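PDB 3EZF: ParA from Salmonella enterica subsp. enterica serovar Newport str. SL317, which acts in plasmid partition and, as a complex with ADP, in transcriptional regulation, probably as a P-loop ATPase that binds DNA through a winged helix-turn-helix region. Local coordinates for residues A[102-107]-A[143-148]; A[109-114]-A[243-248]; A[136-141]-A[198-203]. All coordinates share one frame; numbering follows the deposited sequence.

Interaction 1 of 3, residues A[102-107]-A[143-148]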
loop_
_atom_site.group_PDB
_atom_site.type_symbol
_atom_site.label_atom_id
_atom_site.label_comp_id
_atom_site.label_asym_id
_atom_site.label_seq_id
_atom_site.Cartn_x
_atom_site.Cartn_y
_atom_site.Cartn_z
ATOM N N PRO A 102 -14.187 39.183 1.689
ATOM C CA PRO A 102 -14.503 38.121 0.725
ATOM C C PRO A 102 -13.953 36.734 1.045
ATOM O O PRO A 102 -12.802 36.592 1.469
ATOM C CB PRO A 102 -13.961 38.678 -0.595
ATOM C CG PRO A 102 -12.821 39.539 -0.152
ATOM C CD PRO A 102 -13.408 40.255 1.045
ATOM N N LYS A 103 -14.797 35.721 0.847
ATOM C CA LYS A 103 -14.429 34.312 1.066
ATOM C C LYS A 103 -13.817 33.768 -0.219
ATOM O O LYS A 103 -13.959 34.362 -1.286
ATOM C CB LYS A 103 -15.661 33.459 1.386
ATOM C CG LYS A 103 -16.348 33.784 2.675
ATOM C CD LYS A 103 -17.801 33.321 2.644
ATOM C CE LYS A 103 -18.570 33.742 3.902
ATOM N NZ LYS A 103 -18.049 33.125 5.157
ATOM N N TYR A 104 -13.166 32.619 -0.120
ATOM C CA TYR A 104 -12.542 32.014 -1.284
ATOM C C TYR A 104 -13.545 31.758 -2.410
ATOM O O TYR A 104 -13.207 31.833 -3.596
ATOM C CB TYR A 104 -11.845 30.717 -0.887
ATOM C CG TYR A 104 -10.990 30.172 -1.996
ATOM C CD1 TYR A 104 -11.540 29.349 -2.982
ATOM C CD2 TYR A 104 -9.636 30.508 -2.087
ATOM C CE1 TYR A 104 -10.768 28.878 -4.034
ATOM C CE2 TYR A 104 -8.854 30.042 -3.135
ATOM C CZ TYR A 104 -9.423 29.225 -4.107
ATOM O OH TYR A 104 -8.660 28.771 -5.164
ATOM N N ARG A 105 -14.784 31.473 -2.036
ATOM C CA ARG A 105 -15.827 31.212 -3.022
ATOM C C ARG A 105 -16.334 32.505 -3.689
ATOM O O ARG A 105 -17.253 32.475 -4.497
ATOM C CB ARG A 105 -17.004 30.498 -2.352
ATOM C CG ARG A 105 -17.854 31.422 -1.536
ATOM C CD ARG A 105 -18.816 30.675 -0.658
ATOM N NE ARG A 105 -18.135 30.006 0.445
ATOM C CZ ARG A 105 -18.770 29.454 1.471
ATOM N NH1 ARG A 105 -20.090 29.504 1.510
ATOM N NH2 ARG A 105 -18.099 28.853 2.447
ATOM N N ASP A 106 -15.746 33.642 -3.340
ATOM C CA ASP A 106 -16.166 34.912 -3.927
ATOM C C ASP A 106 -15.160 35.397 -4.977
ATOM O O ASP A 106 -15.431 36.327 -5.738
ATOM C CB ASP A 106 -16.322 35.973 -2.829
ATOM C CG ASP A 106 -17.486 35.686 -1.895
ATOM O OD1 ASP A 106 -17.270 35.602 -0.669
ATOM O OD2 ASP A 106 -18.625 35.548 -2.382
ATOM N N ILE A 107 -14.000 34.756 -5.021
ATOM C CA ILE A 107 -12.961 35.135 -5.961
ATOM C C ILE A 107 -12.885 34.166 -7.119
ATOM O O ILE A 107 -12.782 34.575 -8.279
ATOM C CB ILE A 107 -11.575 35.152 -5.275
ATOM C CG1 ILE A 107 -11.453 36.369 -4.372
ATOM C CG2 ILE A 107 -10.470 35.120 -6.318
ATOM C CD1 ILE A 107 -12.561 36.482 -3.382
ATOM N N LEU A 143 -8.386 30.896 7.425
ATOM C CA LEU A 143 -9.766 30.851 7.925
ATOM C C LEU A 143 -10.652 31.883 7.232
ATOM O O LEU A 143 -11.841 31.662 7.023
ATOM C CB LEU A 143 -9.812 31.085 9.438
ATOM C CG LEU A 143 -9.136 30.100 10.403
ATOM C CD1 LEU A 143 -9.392 30.555 11.831
ATOM C CD2 LEU A 143 -9.685 28.713 10.231
ATOM N N ARG A 144 -10.066 33.012 6.875
ATOM C CA ARG A 144 -10.788 34.073 6.184
ATOM C C ARG A 144 -11.324 33.600 4.842
ATOM O O ARG A 144 -12.099 34.305 4.195
ATOM C CB ARG A 144 -9.846 35.240 5.927
ATOM C CG ARG A 144 -8.535 34.786 5.312
ATOM C CD ARG A 144 -7.811 35.929 4.658
ATOM N NE ARG A 144 -8.604 36.470 3.561
ATOM C CZ ARG A 144 -8.178 37.419 2.743
ATOM N NH1 ARG A 144 -6.957 37.925 2.918
ATOM N NH2 ARG A 144 -8.972 37.849 1.764
ATOM N N HIS A 145 -10.886 32.422 4.408
ATOM C CA HIS A 145 -11.320 31.874 3.128
ATOM C C HIS A 145 -12.548 30.984 3.253
ATOM O O HIS A 145 -13.215 30.728 2.265
ATOM C CB HIS A 145 -10.195 31.071 2.469
ATOM C CG HIS A 145 -8.976 31.876 2.146
ATOM N ND1 HIS A 145 -9.008 32.992 1.342
ATOM C CD2 HIS A 145 -7.680 31.724 2.528
ATOM C CE1 HIS A 145 -7.790 33.499 1.241
ATOM N NE2 HIS A 145 -6.970 32.747 1.951
ATOM N N ASP A 146 -12.847 30.514 4.461
ATOM C CA ASP A 146 -14.001 29.643 4.672
ATOM C C ASP A 146 -13.915 28.552 3.611
ATOM O O ASP A 146 -14.889 28.254 2.935
ATOM C CB ASP A 146 -15.302 30.434 4.487
ATOM C CG ASP A 146 -16.501 29.768 5.158
ATOM O OD1 ASP A 146 -16.392 28.590 5.547
ATOM O OD2 ASP A 146 -17.555 30.427 5.289
ATOM N N LEU A 147 -12.725 27.980 3.459
ATOM C CA LEU A 147 -12.465 26.932 2.473
ATOM C C LEU A 147 -13.378 25.706 2.585
ATOM O O LEU A 147 -13.635 25.197 3.680
ATOM C CB LEU A 147 -10.999 26.503 2.583
ATOM C CG LEU A 147 -10.074 26.834 1.410
ATOM C CD1 LEU A 147 -10.367 28.222 0.887
ATOM C CD2 LEU A 147 -8.615 26.688 1.848
ATOM N N ARG A 148 -13.881 25.258 1.438
ATOM C CA ARG A 148 -14.753 24.081 1.340
ATOM C C ARG A 148 -13.973 23.039 0.540
ATOM O O ARG A 148 -13.795 23.186 -0.672
ATOM C CB ARG A 148 -16.025 24.433 0.594
ATOM C CG ARG A 148 -16.858 25.523 1.233
ATOM C CD ARG A 148 -17.964 25.931 0.272
ATOM N NE ARG A 148 -17.426 26.319 -1.033
ATOM C CZ ARG A 148 -18.164 26.646 -2.085
ATOM N NH1 ARG A 148 -19.486 26.631 -2.004
ATOM N NH2 ARG A 148 -17.575 27.003 -3.217
#

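Interaction 2 of 3, residues A[109-114]-A[243-248]. With SO4 (sulfate ion), chain B.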
loop_
_atom_site.group_PDB
_atom_site.type_symbol
_atom_site.label_atom_id
_atom_site.label_comp_id
_atom_site.label_asym_id
_atom_site.label_seq_id
_atom_site.Cartn_x
_atom_site.Cartn_y
_atom_site.Cartn_z
ATOM N N LYS A 109 -14.209 30.845 -9.543
ATOM C CA LYS A 109 -15.362 30.103 -10.038
ATOM C C LYS A 109 -15.229 28.748 -9.358
ATOM O O LYS A 109 -14.175 28.448 -8.778
ATOM C CB LYS A 109 -15.337 29.955 -11.560
ATOM C CG LYS A 109 -15.930 31.152 -12.281
ATOM C CD LYS A 109 -16.066 30.887 -13.764
ATOM C CE LYS A 109 -16.518 32.140 -14.507
ATOM N NZ LYS A 109 -16.580 31.896 -15.978
ATOM N N SER A 110 -16.246 27.875 -9.462
ATOM C CA SER A 110 -16.132 26.688 -8.624
ATOM C C SER A 110 -15.687 25.346 -9.239
ATOM O O SER A 110 -15.961 24.998 -10.379
ATOM C CB SER A 110 -17.420 26.518 -7.846
ATOM O OG SER A 110 -17.239 26.848 -6.480
ATOM N N PRO A 111 -14.943 24.632 -8.334
ATOM C CA PRO A 111 -14.218 23.324 -8.475
ATOM C C PRO A 111 -12.777 23.335 -8.999
ATOM O O PRO A 111 -12.551 23.161 -10.186
ATOM C CB PRO A 111 -15.176 22.541 -9.347
ATOM C CG PRO A 111 -16.292 22.707 -8.401
ATOM C CD PRO A 111 -15.611 23.648 -7.434
ATOM N N TYR A 112 -11.832 23.554 -8.147
ATOM C CA TYR A 112 -10.449 23.458 -8.525
ATOM C C TYR A 112 -10.100 22.003 -8.154
ATOM O O TYR A 112 -9.988 21.674 -6.980
ATOM C CB TYR A 112 -9.533 24.493 -7.822
ATOM C CG TYR A 112 -8.238 24.591 -8.551
ATOM C CD1 TYR A 112 -7.048 24.085 -8.018
ATOM C CD2 TYR A 112 -8.204 25.161 -9.839
ATOM C CE1 TYR A 112 -5.855 24.126 -8.769
ATOM C CE2 TYR A 112 -7.023 25.175 -10.593
ATOM C CZ TYR A 112 -5.857 24.658 -10.051
ATOM O OH TYR A 112 -4.706 24.664 -10.798
ATOM N N VAL A 113 -9.932 21.127 -9.148
ATOM C CA VAL A 113 -9.652 19.720 -8.880
ATOM C C VAL A 113 -8.162 19.376 -8.843
ATOM O O VAL A 113 -7.437 19.551 -9.831
ATOM C CB VAL A 113 -10.366 18.825 -9.905
ATOM C CG1 VAL A 113 -10.146 17.363 -9.576
ATOM C CG2 VAL A 113 -11.824 19.134 -9.893
ATOM N N ILE A 114 -7.727 18.852 -7.698
ATOM C CA ILE A 114 -6.334 18.495 -7.467
ATOM C C ILE A 114 -6.071 16.990 -7.446
ATOM O O ILE A 114 -6.494 16.292 -6.536
ATOM C CB ILE A 114 -5.883 19.103 -6.140
ATOM C CG1 ILE A 114 -5.946 20.630 -6.241
ATOM C CG2 ILE A 114 -4.502 18.612 -5.785
ATOM C CD1 ILE A 114 -6.608 21.307 -5.058
ATOM N N ARG A 243 -21.419 17.453 -10.628
ATOM C CA ARG A 243 -22.690 17.443 -9.914
ATOM C C ARG A 243 -22.617 18.081 -8.517
ATOM O O ARG A 243 -23.648 18.313 -7.878
ATOM C CB ARG A 243 -23.234 16.011 -9.808
ATOM C CG ARG A 243 -23.329 15.290 -11.145
ATOM C CD ARG A 243 -24.657 14.591 -11.331
ATOM N NE ARG A 243 -25.476 15.267 -12.338
ATOM C CZ ARG A 243 -25.410 15.058 -13.655
ATOM N NH1 ARG A 243 -24.558 14.171 -14.163
ATOM N NH2 ARG A 243 -26.206 15.752 -14.470
ATOM N N VAL A 244 -21.403 18.349 -8.038
ATOM C CA VAL A 244 -21.210 18.988 -6.726
ATOM C C VAL A 244 -20.349 20.251 -6.883
ATOM O O VAL A 244 -19.873 20.833 -5.906
ATOM C CB VAL A 244 -20.516 18.058 -5.712
ATOM C CG1 VAL A 244 -21.273 16.771 -5.605
ATOM C CG2 VAL A 244 -19.060 17.838 -6.097
ATOM N N ALA A 245 -20.171 20.659 -8.135
ATOM C CA ALA A 245 -19.383 21.825 -8.488
ATOM C C ALA A 245 -19.675 23.081 -7.667
ATOM O O ALA A 245 -18.749 23.737 -7.209
ATOM C CB ALA A 245 -19.552 22.122 -9.982
ATOM N N ASP A 246 -20.944 23.434 -7.476
ATOM C CA ASP A 246 -21.250 24.641 -6.704
ATOM C C ASP A 246 -21.265 24.339 -5.211
ATOM O O ASP A 246 -22.177 24.754 -4.514
ATOM C CB ASP A 246 -22.612 25.206 -7.113
ATOM C CG ASP A 246 -22.664 25.604 -8.571
ATOM O OD1 ASP A 246 -21.822 26.426 -8.977
ATOM O OD2 ASP A 246 -23.541 25.102 -9.309
ATOM N N ASP A 247 -20.266 23.623 -4.708
ATOM C CA ASP A 247 -20.269 23.273 -3.289
ATOM C C ASP A 247 -18.888 23.134 -2.665
ATOM O O ASP A 247 -18.752 23.061 -1.433
ATOM C CB ASP A 247 -21.017 21.955 -3.080
ATOM C CG ASP A 247 -22.464 22.031 -3.498
ATOM O OD1 ASP A 247 -23.248 22.722 -2.819
ATOM O OD2 ASP A 247 -22.815 21.397 -4.516
ATOM N N TYR A 248 -17.860 23.086 -3.502
ATOM C CA TYR A 248 -16.522 22.933 -2.980
ATOM C C TYR A 248 -15.521 23.813 -3.692
ATOM O O TYR A 248 -15.532 23.913 -4.924
ATOM C CB TYR A 248 -16.123 21.471 -3.083
ATOM C CG TYR A 248 -16.899 20.583 -2.142
ATOM C CD1 TYR A 248 -16.568 20.515 -0.794
ATOM C CD2 TYR A 248 -17.970 19.827 -2.596
ATOM C CE1 TYR A 248 -17.281 19.710 0.089
ATOM C CE2 TYR A 248 -18.694 19.018 -1.728
ATOM C CZ TYR A 248 -18.342 18.960 -0.381
ATOM O OH TYR A 248 -19.014 18.140 0.494
HETATM S S SO4 B . -10.914 32.567 -11.062
HETATM O O1 SO4 B . -11.584 33.656 -11.797
HETATM O O2 SO4 B . -9.630 32.244 -11.712
HETATM O O3 SO4 B . -11.776 31.373 -11.054
HETATM O O4 SO4 B . -10.660 33.004 -9.680
#

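Interaction 3 of 3, residues A[136-141]-A[198-203]. Unlike the reference sequence in segment 198-203: Val-200 (reference Ile). With SO4 (sulfate ion), chain G.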
loop_
_atom_site.group_PDB
_atom_site.type_symbol
_atom_site.label_atom_id
_atom_site.label_comp_id
_atom_site.label_asym_id
_atom_site.label_seq_id
_atom_site.Cartn_x
_atom_site.Cartn_y
_atom_site.Cartn_z
ATOM N N LEU A 136 -5.364 22.985 5.424
ATOM C CA LEU A 136 -5.838 24.113 4.633
ATOM C C LEU A 136 -7.090 24.744 5.270
ATOM O O LEU A 136 -7.233 25.962 5.320
ATOM C CB LEU A 136 -6.143 23.646 3.197
ATOM C CG LEU A 136 -4.926 23.252 2.343
ATOM C CD1 LEU A 136 -5.337 22.638 1.014
ATOM C CD2 LEU A 136 -4.096 24.491 2.109
ATOM N N ARG A 137 -7.969 23.894 5.790
ATOM C CA ARG A 137 -9.222 24.338 6.386
ATOM C C ARG A 137 -9.086 25.176 7.644
ATOM O O ARG A 137 -9.589 26.295 7.708
ATOM C CB ARG A 137 -10.116 23.129 6.687
ATOM C CG ARG A 137 -11.586 23.368 6.435
ATOM C CD ARG A 137 -12.236 24.227 7.497
ATOM N NE ARG A 137 -13.345 25.023 6.951
ATOM C CZ ARG A 137 -14.473 25.292 7.600
ATOM N NH1 ARG A 137 -14.670 24.821 8.822
ATOM N NH2 ARG A 137 -15.377 26.067 7.040
ATOM N N VAL A 138 -8.406 24.637 8.641
ATOM C CA VAL A 138 -8.272 25.329 9.904
ATOM C C VAL A 138 -7.064 26.224 10.002
ATOM O O VAL A 138 -6.799 26.774 11.066
ATOM C CB VAL A 138 -8.207 24.326 11.059
ATOM C CG1 VAL A 138 -9.327 23.308 10.926
ATOM C CG2 VAL A 138 -6.858 23.632 11.069
ATOM N N HIS A 139 -6.328 26.387 8.912
ATOM C CA HIS A 139 -5.134 27.221 8.961
ATOM C C HIS A 139 -5.378 28.581 9.595
ATOM O O HIS A 139 -6.489 29.112 9.564
ATOM C CB HIS A 139 -4.550 27.435 7.568
ATOM C CG HIS A 139 -3.185 28.054 7.580
ATOM N ND1 HIS A 139 -2.032 27.314 7.736
ATOM C CD2 HIS A 139 -2.787 29.344 7.451
ATOM C CE1 HIS A 139 -0.984 28.121 7.694
ATOM N NE2 HIS A 139 -1.418 29.354 7.523
ATOM N N GLN A 140 -4.316 29.140 10.165
ATOM C CA GLN A 140 -4.352 30.442 10.821
ATOM C C GLN A 140 -4.811 31.549 9.873
ATOM O O GLN A 140 -5.876 32.139 10.060
ATOM C CB GLN A 140 -2.954 30.792 11.343
ATOM C CG GLN A 140 -2.473 29.937 12.498
ATOM C CD GLN A 140 -3.005 30.435 13.825
ATOM O OE1 GLN A 140 -4.211 30.582 14.003
ATOM N NE2 GLN A 140 -2.107 30.703 14.764
ATOM N N ASP A 141 -3.989 31.819 8.859
ATOM C CA ASP A 141 -4.281 32.866 7.894
ATOM C C ASP A 141 -5.071 32.396 6.703
ATOM O O ASP A 141 -4.962 32.995 5.630
ATOM C CB ASP A 141 -3.004 33.512 7.360
ATOM C CG ASP A 141 -1.774 33.031 8.057
ATOM O OD1 ASP A 141 -1.769 33.057 9.310
ATOM O OD2 ASP A 141 -0.818 32.645 7.343
ATOM N N THR A 198 -16.370 14.691 8.213
ATOM C CA THR A 198 -15.229 14.191 8.971
ATOM C C THR A 198 -15.099 14.911 10.320
ATOM O O THR A 198 -16.054 15.529 10.787
ATOM C CB THR A 198 -13.915 14.346 8.170
ATOM O OG1 THR A 198 -12.854 13.689 8.874
ATOM C CG2 THR A 198 -13.557 15.800 8.003
ATOM N N ILE A 199 -13.929 14.818 10.949
ATOM C CA ILE A 199 -13.697 15.466 12.234
ATOM C C ILE A 199 -13.562 16.976 12.078
ATOM O O ILE A 199 -13.558 17.711 13.062
ATOM C CB ILE A 199 -12.408 14.950 12.891
ATOM C CG1 ILE A 199 -11.217 15.191 11.951
ATOM C CG2 ILE A 199 -12.561 13.484 13.231
ATOM C CD1 ILE A 199 -9.831 14.921 12.572
ATOM N N VAL A 200 -13.431 17.426 10.837
ATOM C CA VAL A 200 -13.293 18.844 10.525
ATOM C C VAL A 200 -14.451 19.238 9.619
ATOM O O VAL A 200 -14.407 19.001 8.409
ATOM C CB VAL A 200 -11.971 19.120 9.782
ATOM C CG1 VAL A 200 -11.917 20.562 9.326
ATOM C CG2 VAL A 200 -10.801 18.782 10.672
ATOM N N PRO A 201 -15.496 19.859 10.190
ATOM C CA PRO A 201 -16.684 20.293 9.437
ATOM C C PRO A 201 -16.494 20.840 8.009
ATOM O O PRO A 201 -17.292 20.524 7.117
ATOM C CB PRO A 201 -17.341 21.313 10.369
ATOM C CG PRO A 201 -16.216 21.750 11.272
ATOM C CD PRO A 201 -15.499 20.459 11.533
ATOM N N GLY A 202 -15.464 21.636 7.756
ATOM C CA GLY A 202 -15.332 22.130 6.396
ATOM C C GLY A 202 -14.881 21.132 5.333
ATOM O O GLY A 202 -15.152 21.340 4.158
ATOM N N VAL A 203 -14.208 20.059 5.754
ATOM C CA VAL A 203 -13.649 19.023 4.871
ATOM C C VAL A 203 -14.473 17.736 4.775
ATOM O O VAL A 203 -14.555 16.995 5.743
ATOM C CB VAL A 203 -12.238 18.623 5.361
ATOM C CG1 VAL A 203 -11.678 17.498 4.508
ATOM C CG2 VAL A 203 -11.298 19.842 5.328
HETATM S S SO4 G . -18.909 24.343 6.473
HETATM O O1 SO4 G . -20.293 24.739 6.789
HETATM O O2 SO4 G . -18.444 25.084 5.287
HETATM O O3 SO4 G . -18.862 22.893 6.203
HETATM O O4 SO4 G . -18.040 24.649 7.620
#

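Interaction 1 of 3, residues A[102-107]-A[143-148]
The guanidinium of Arg-105 is sandwiched between Arg-148, whose CD packs over one face near the rim, and the aliphatic CD of Lys-103 over the opposite face; at its edge, in plane, lies the carbonyl O of Asp-146. His-145 ND1 lies at the edge of the Tyr-104 ring, near its plane. Arg-105 also belongs to a salt-bridge network with Lys-103 and Asp-146, which joins the loop after helix 89-98 to the loop entering strand 149-153 of the parallel P-loop NTPase sheet. The two guanidinium planes are 13° apart and their centres 4.6 Å, a like-charged stack probably made tolerable by Asp-146 and by Asp-249, which pairs with Arg-148. Lys-103 runs beside Asp-146, and its NZ reaches the anti lone pair of OD2 at 2.7 Å. Arg-105 NH2 is 3.3 Å from the same oxygen, which lies well out of the guanidinium plane; an N-H of Arg-105 NH2 makes a weak hydrogen bond to Asp-146 O instead. On the buried side, Leu-147 CD1 packs against Tyr-104 CB and CG, while Tyr-104 OH is hydrogen-bonded to Arg-399 and Glu-396. The backbones are joined where Tyr-104 N donates to His-145 O at 3.0 Å.

Interaction 2 of 3, residues A[109-114]-A[243-248]
The entrances to two neighbouring parallel strands meet here: Ser-110 and Pro-111, leading into strand 112-116, lie against Ala-245 of the loop that leads into strand 250-254. The contact is small and rests on packing, with no hydrogen bond passing between the segments. Pro-111 presents the outer part of its ring to Ala-245, its CG resting 3.7 Å from the methyl CB, although the fine placing of the ring is doubtful. Ser-110 turns its CB toward the carbonyl O of Ala-245. That oxygen is already engaged within its own segment, since it accepts a weak bond from Asp-247 N across an inverse gamma turn centred on Asp-246. The turn puts a kink in the chain just ahead of Tyr-248. In the P-loop NTPase fold to which the segments belong, strands 112-116 and 250-254 are adjacent in the central sheet, and their regular pairing begins directly beyond this contact, where the backbone of Tyr-112 bonds to Asp-249 and Ile-251. The hydroxyl of Ser-110 is weakly bonded to Arg-148 NH2, while Tyr-248 sends its ring away from Pro-111 and makes a weak bond between its OH and Asp-204. On the 109-114 side, Lys-109 N donates to O3 of a sulfate ion at 2.9 Å with an angle of 162°; the ion probably comes from the crystallisation liquor.

Interaction 3 of 3, residues A[136-141]-A[198-203]
The guanidinium of Arg-137 lies with one face on the backbone of Gly-202, whose CA sits over the centre of the group, 3.4 Å above its plane. Gly-202 belongs to a type I beta turn from Val-200 to Val-203, closed by the backbone hydrogen bond from Val-203 N to Val-200 O; in this P-loop NTPase fold the turn leads into 203-206, the outermost strand on one side of the parallel sheet, and Arg-137 is on the last turn of helix 129-138. Because glycine has no side chain, the flat group can settle directly on the main chain. Arg-137 NH1 stands 3.5 Å from Gly-202 N, but both are donors, and their meeting is packing alone. The bend at chi2 (-75°) places Arg-137 CD beside Gly-202 CA and Val-200 CG1. Nearer the backbone, the arginine chain runs antiparallel to the side chains of Val-200 and Val-203: Arg-137 CG is 3.7 Å from Val-203 CG2 and 4.0 Å from Val-200 CG1, a methyl that also meets Val-138 CG1. The polar end is held from outside the two segments, NH2 by a salt bridge to Asp-146 OD1 and NE by a hydrogen bond to Leu-147 O. A sulfate, probably from the crystallisation liquor, adds a weaker partner, its O4 lying 3.1 Å from Arg-137 NH2.

From the N terminus, residues 102-107 open the first loop, which interaction 1 closes at 143-148 after strand 112-116 and helix 129-138. Residues 109-114 open a longer one, closed by interaction 2 only at 243-248. Interaction 3 joins 136-141 to 198-203 and is nested within that longer loop, whereas interaction 1 crosses both of the others. Segment 143-148 is the common neighbour: Arg-148 packs on both segments of interaction 2, and Leu-143 touches the backbone of Arg-137 and Val-138 in interaction 3. Interactions 2 and 3 do not touch, their centres being about 17 Å apart. The three contacts together tie the loop after helix 89-98 and the end of helix 129-138 to the approaches of strands 112-116, 149-153, 203-206 and 250-254.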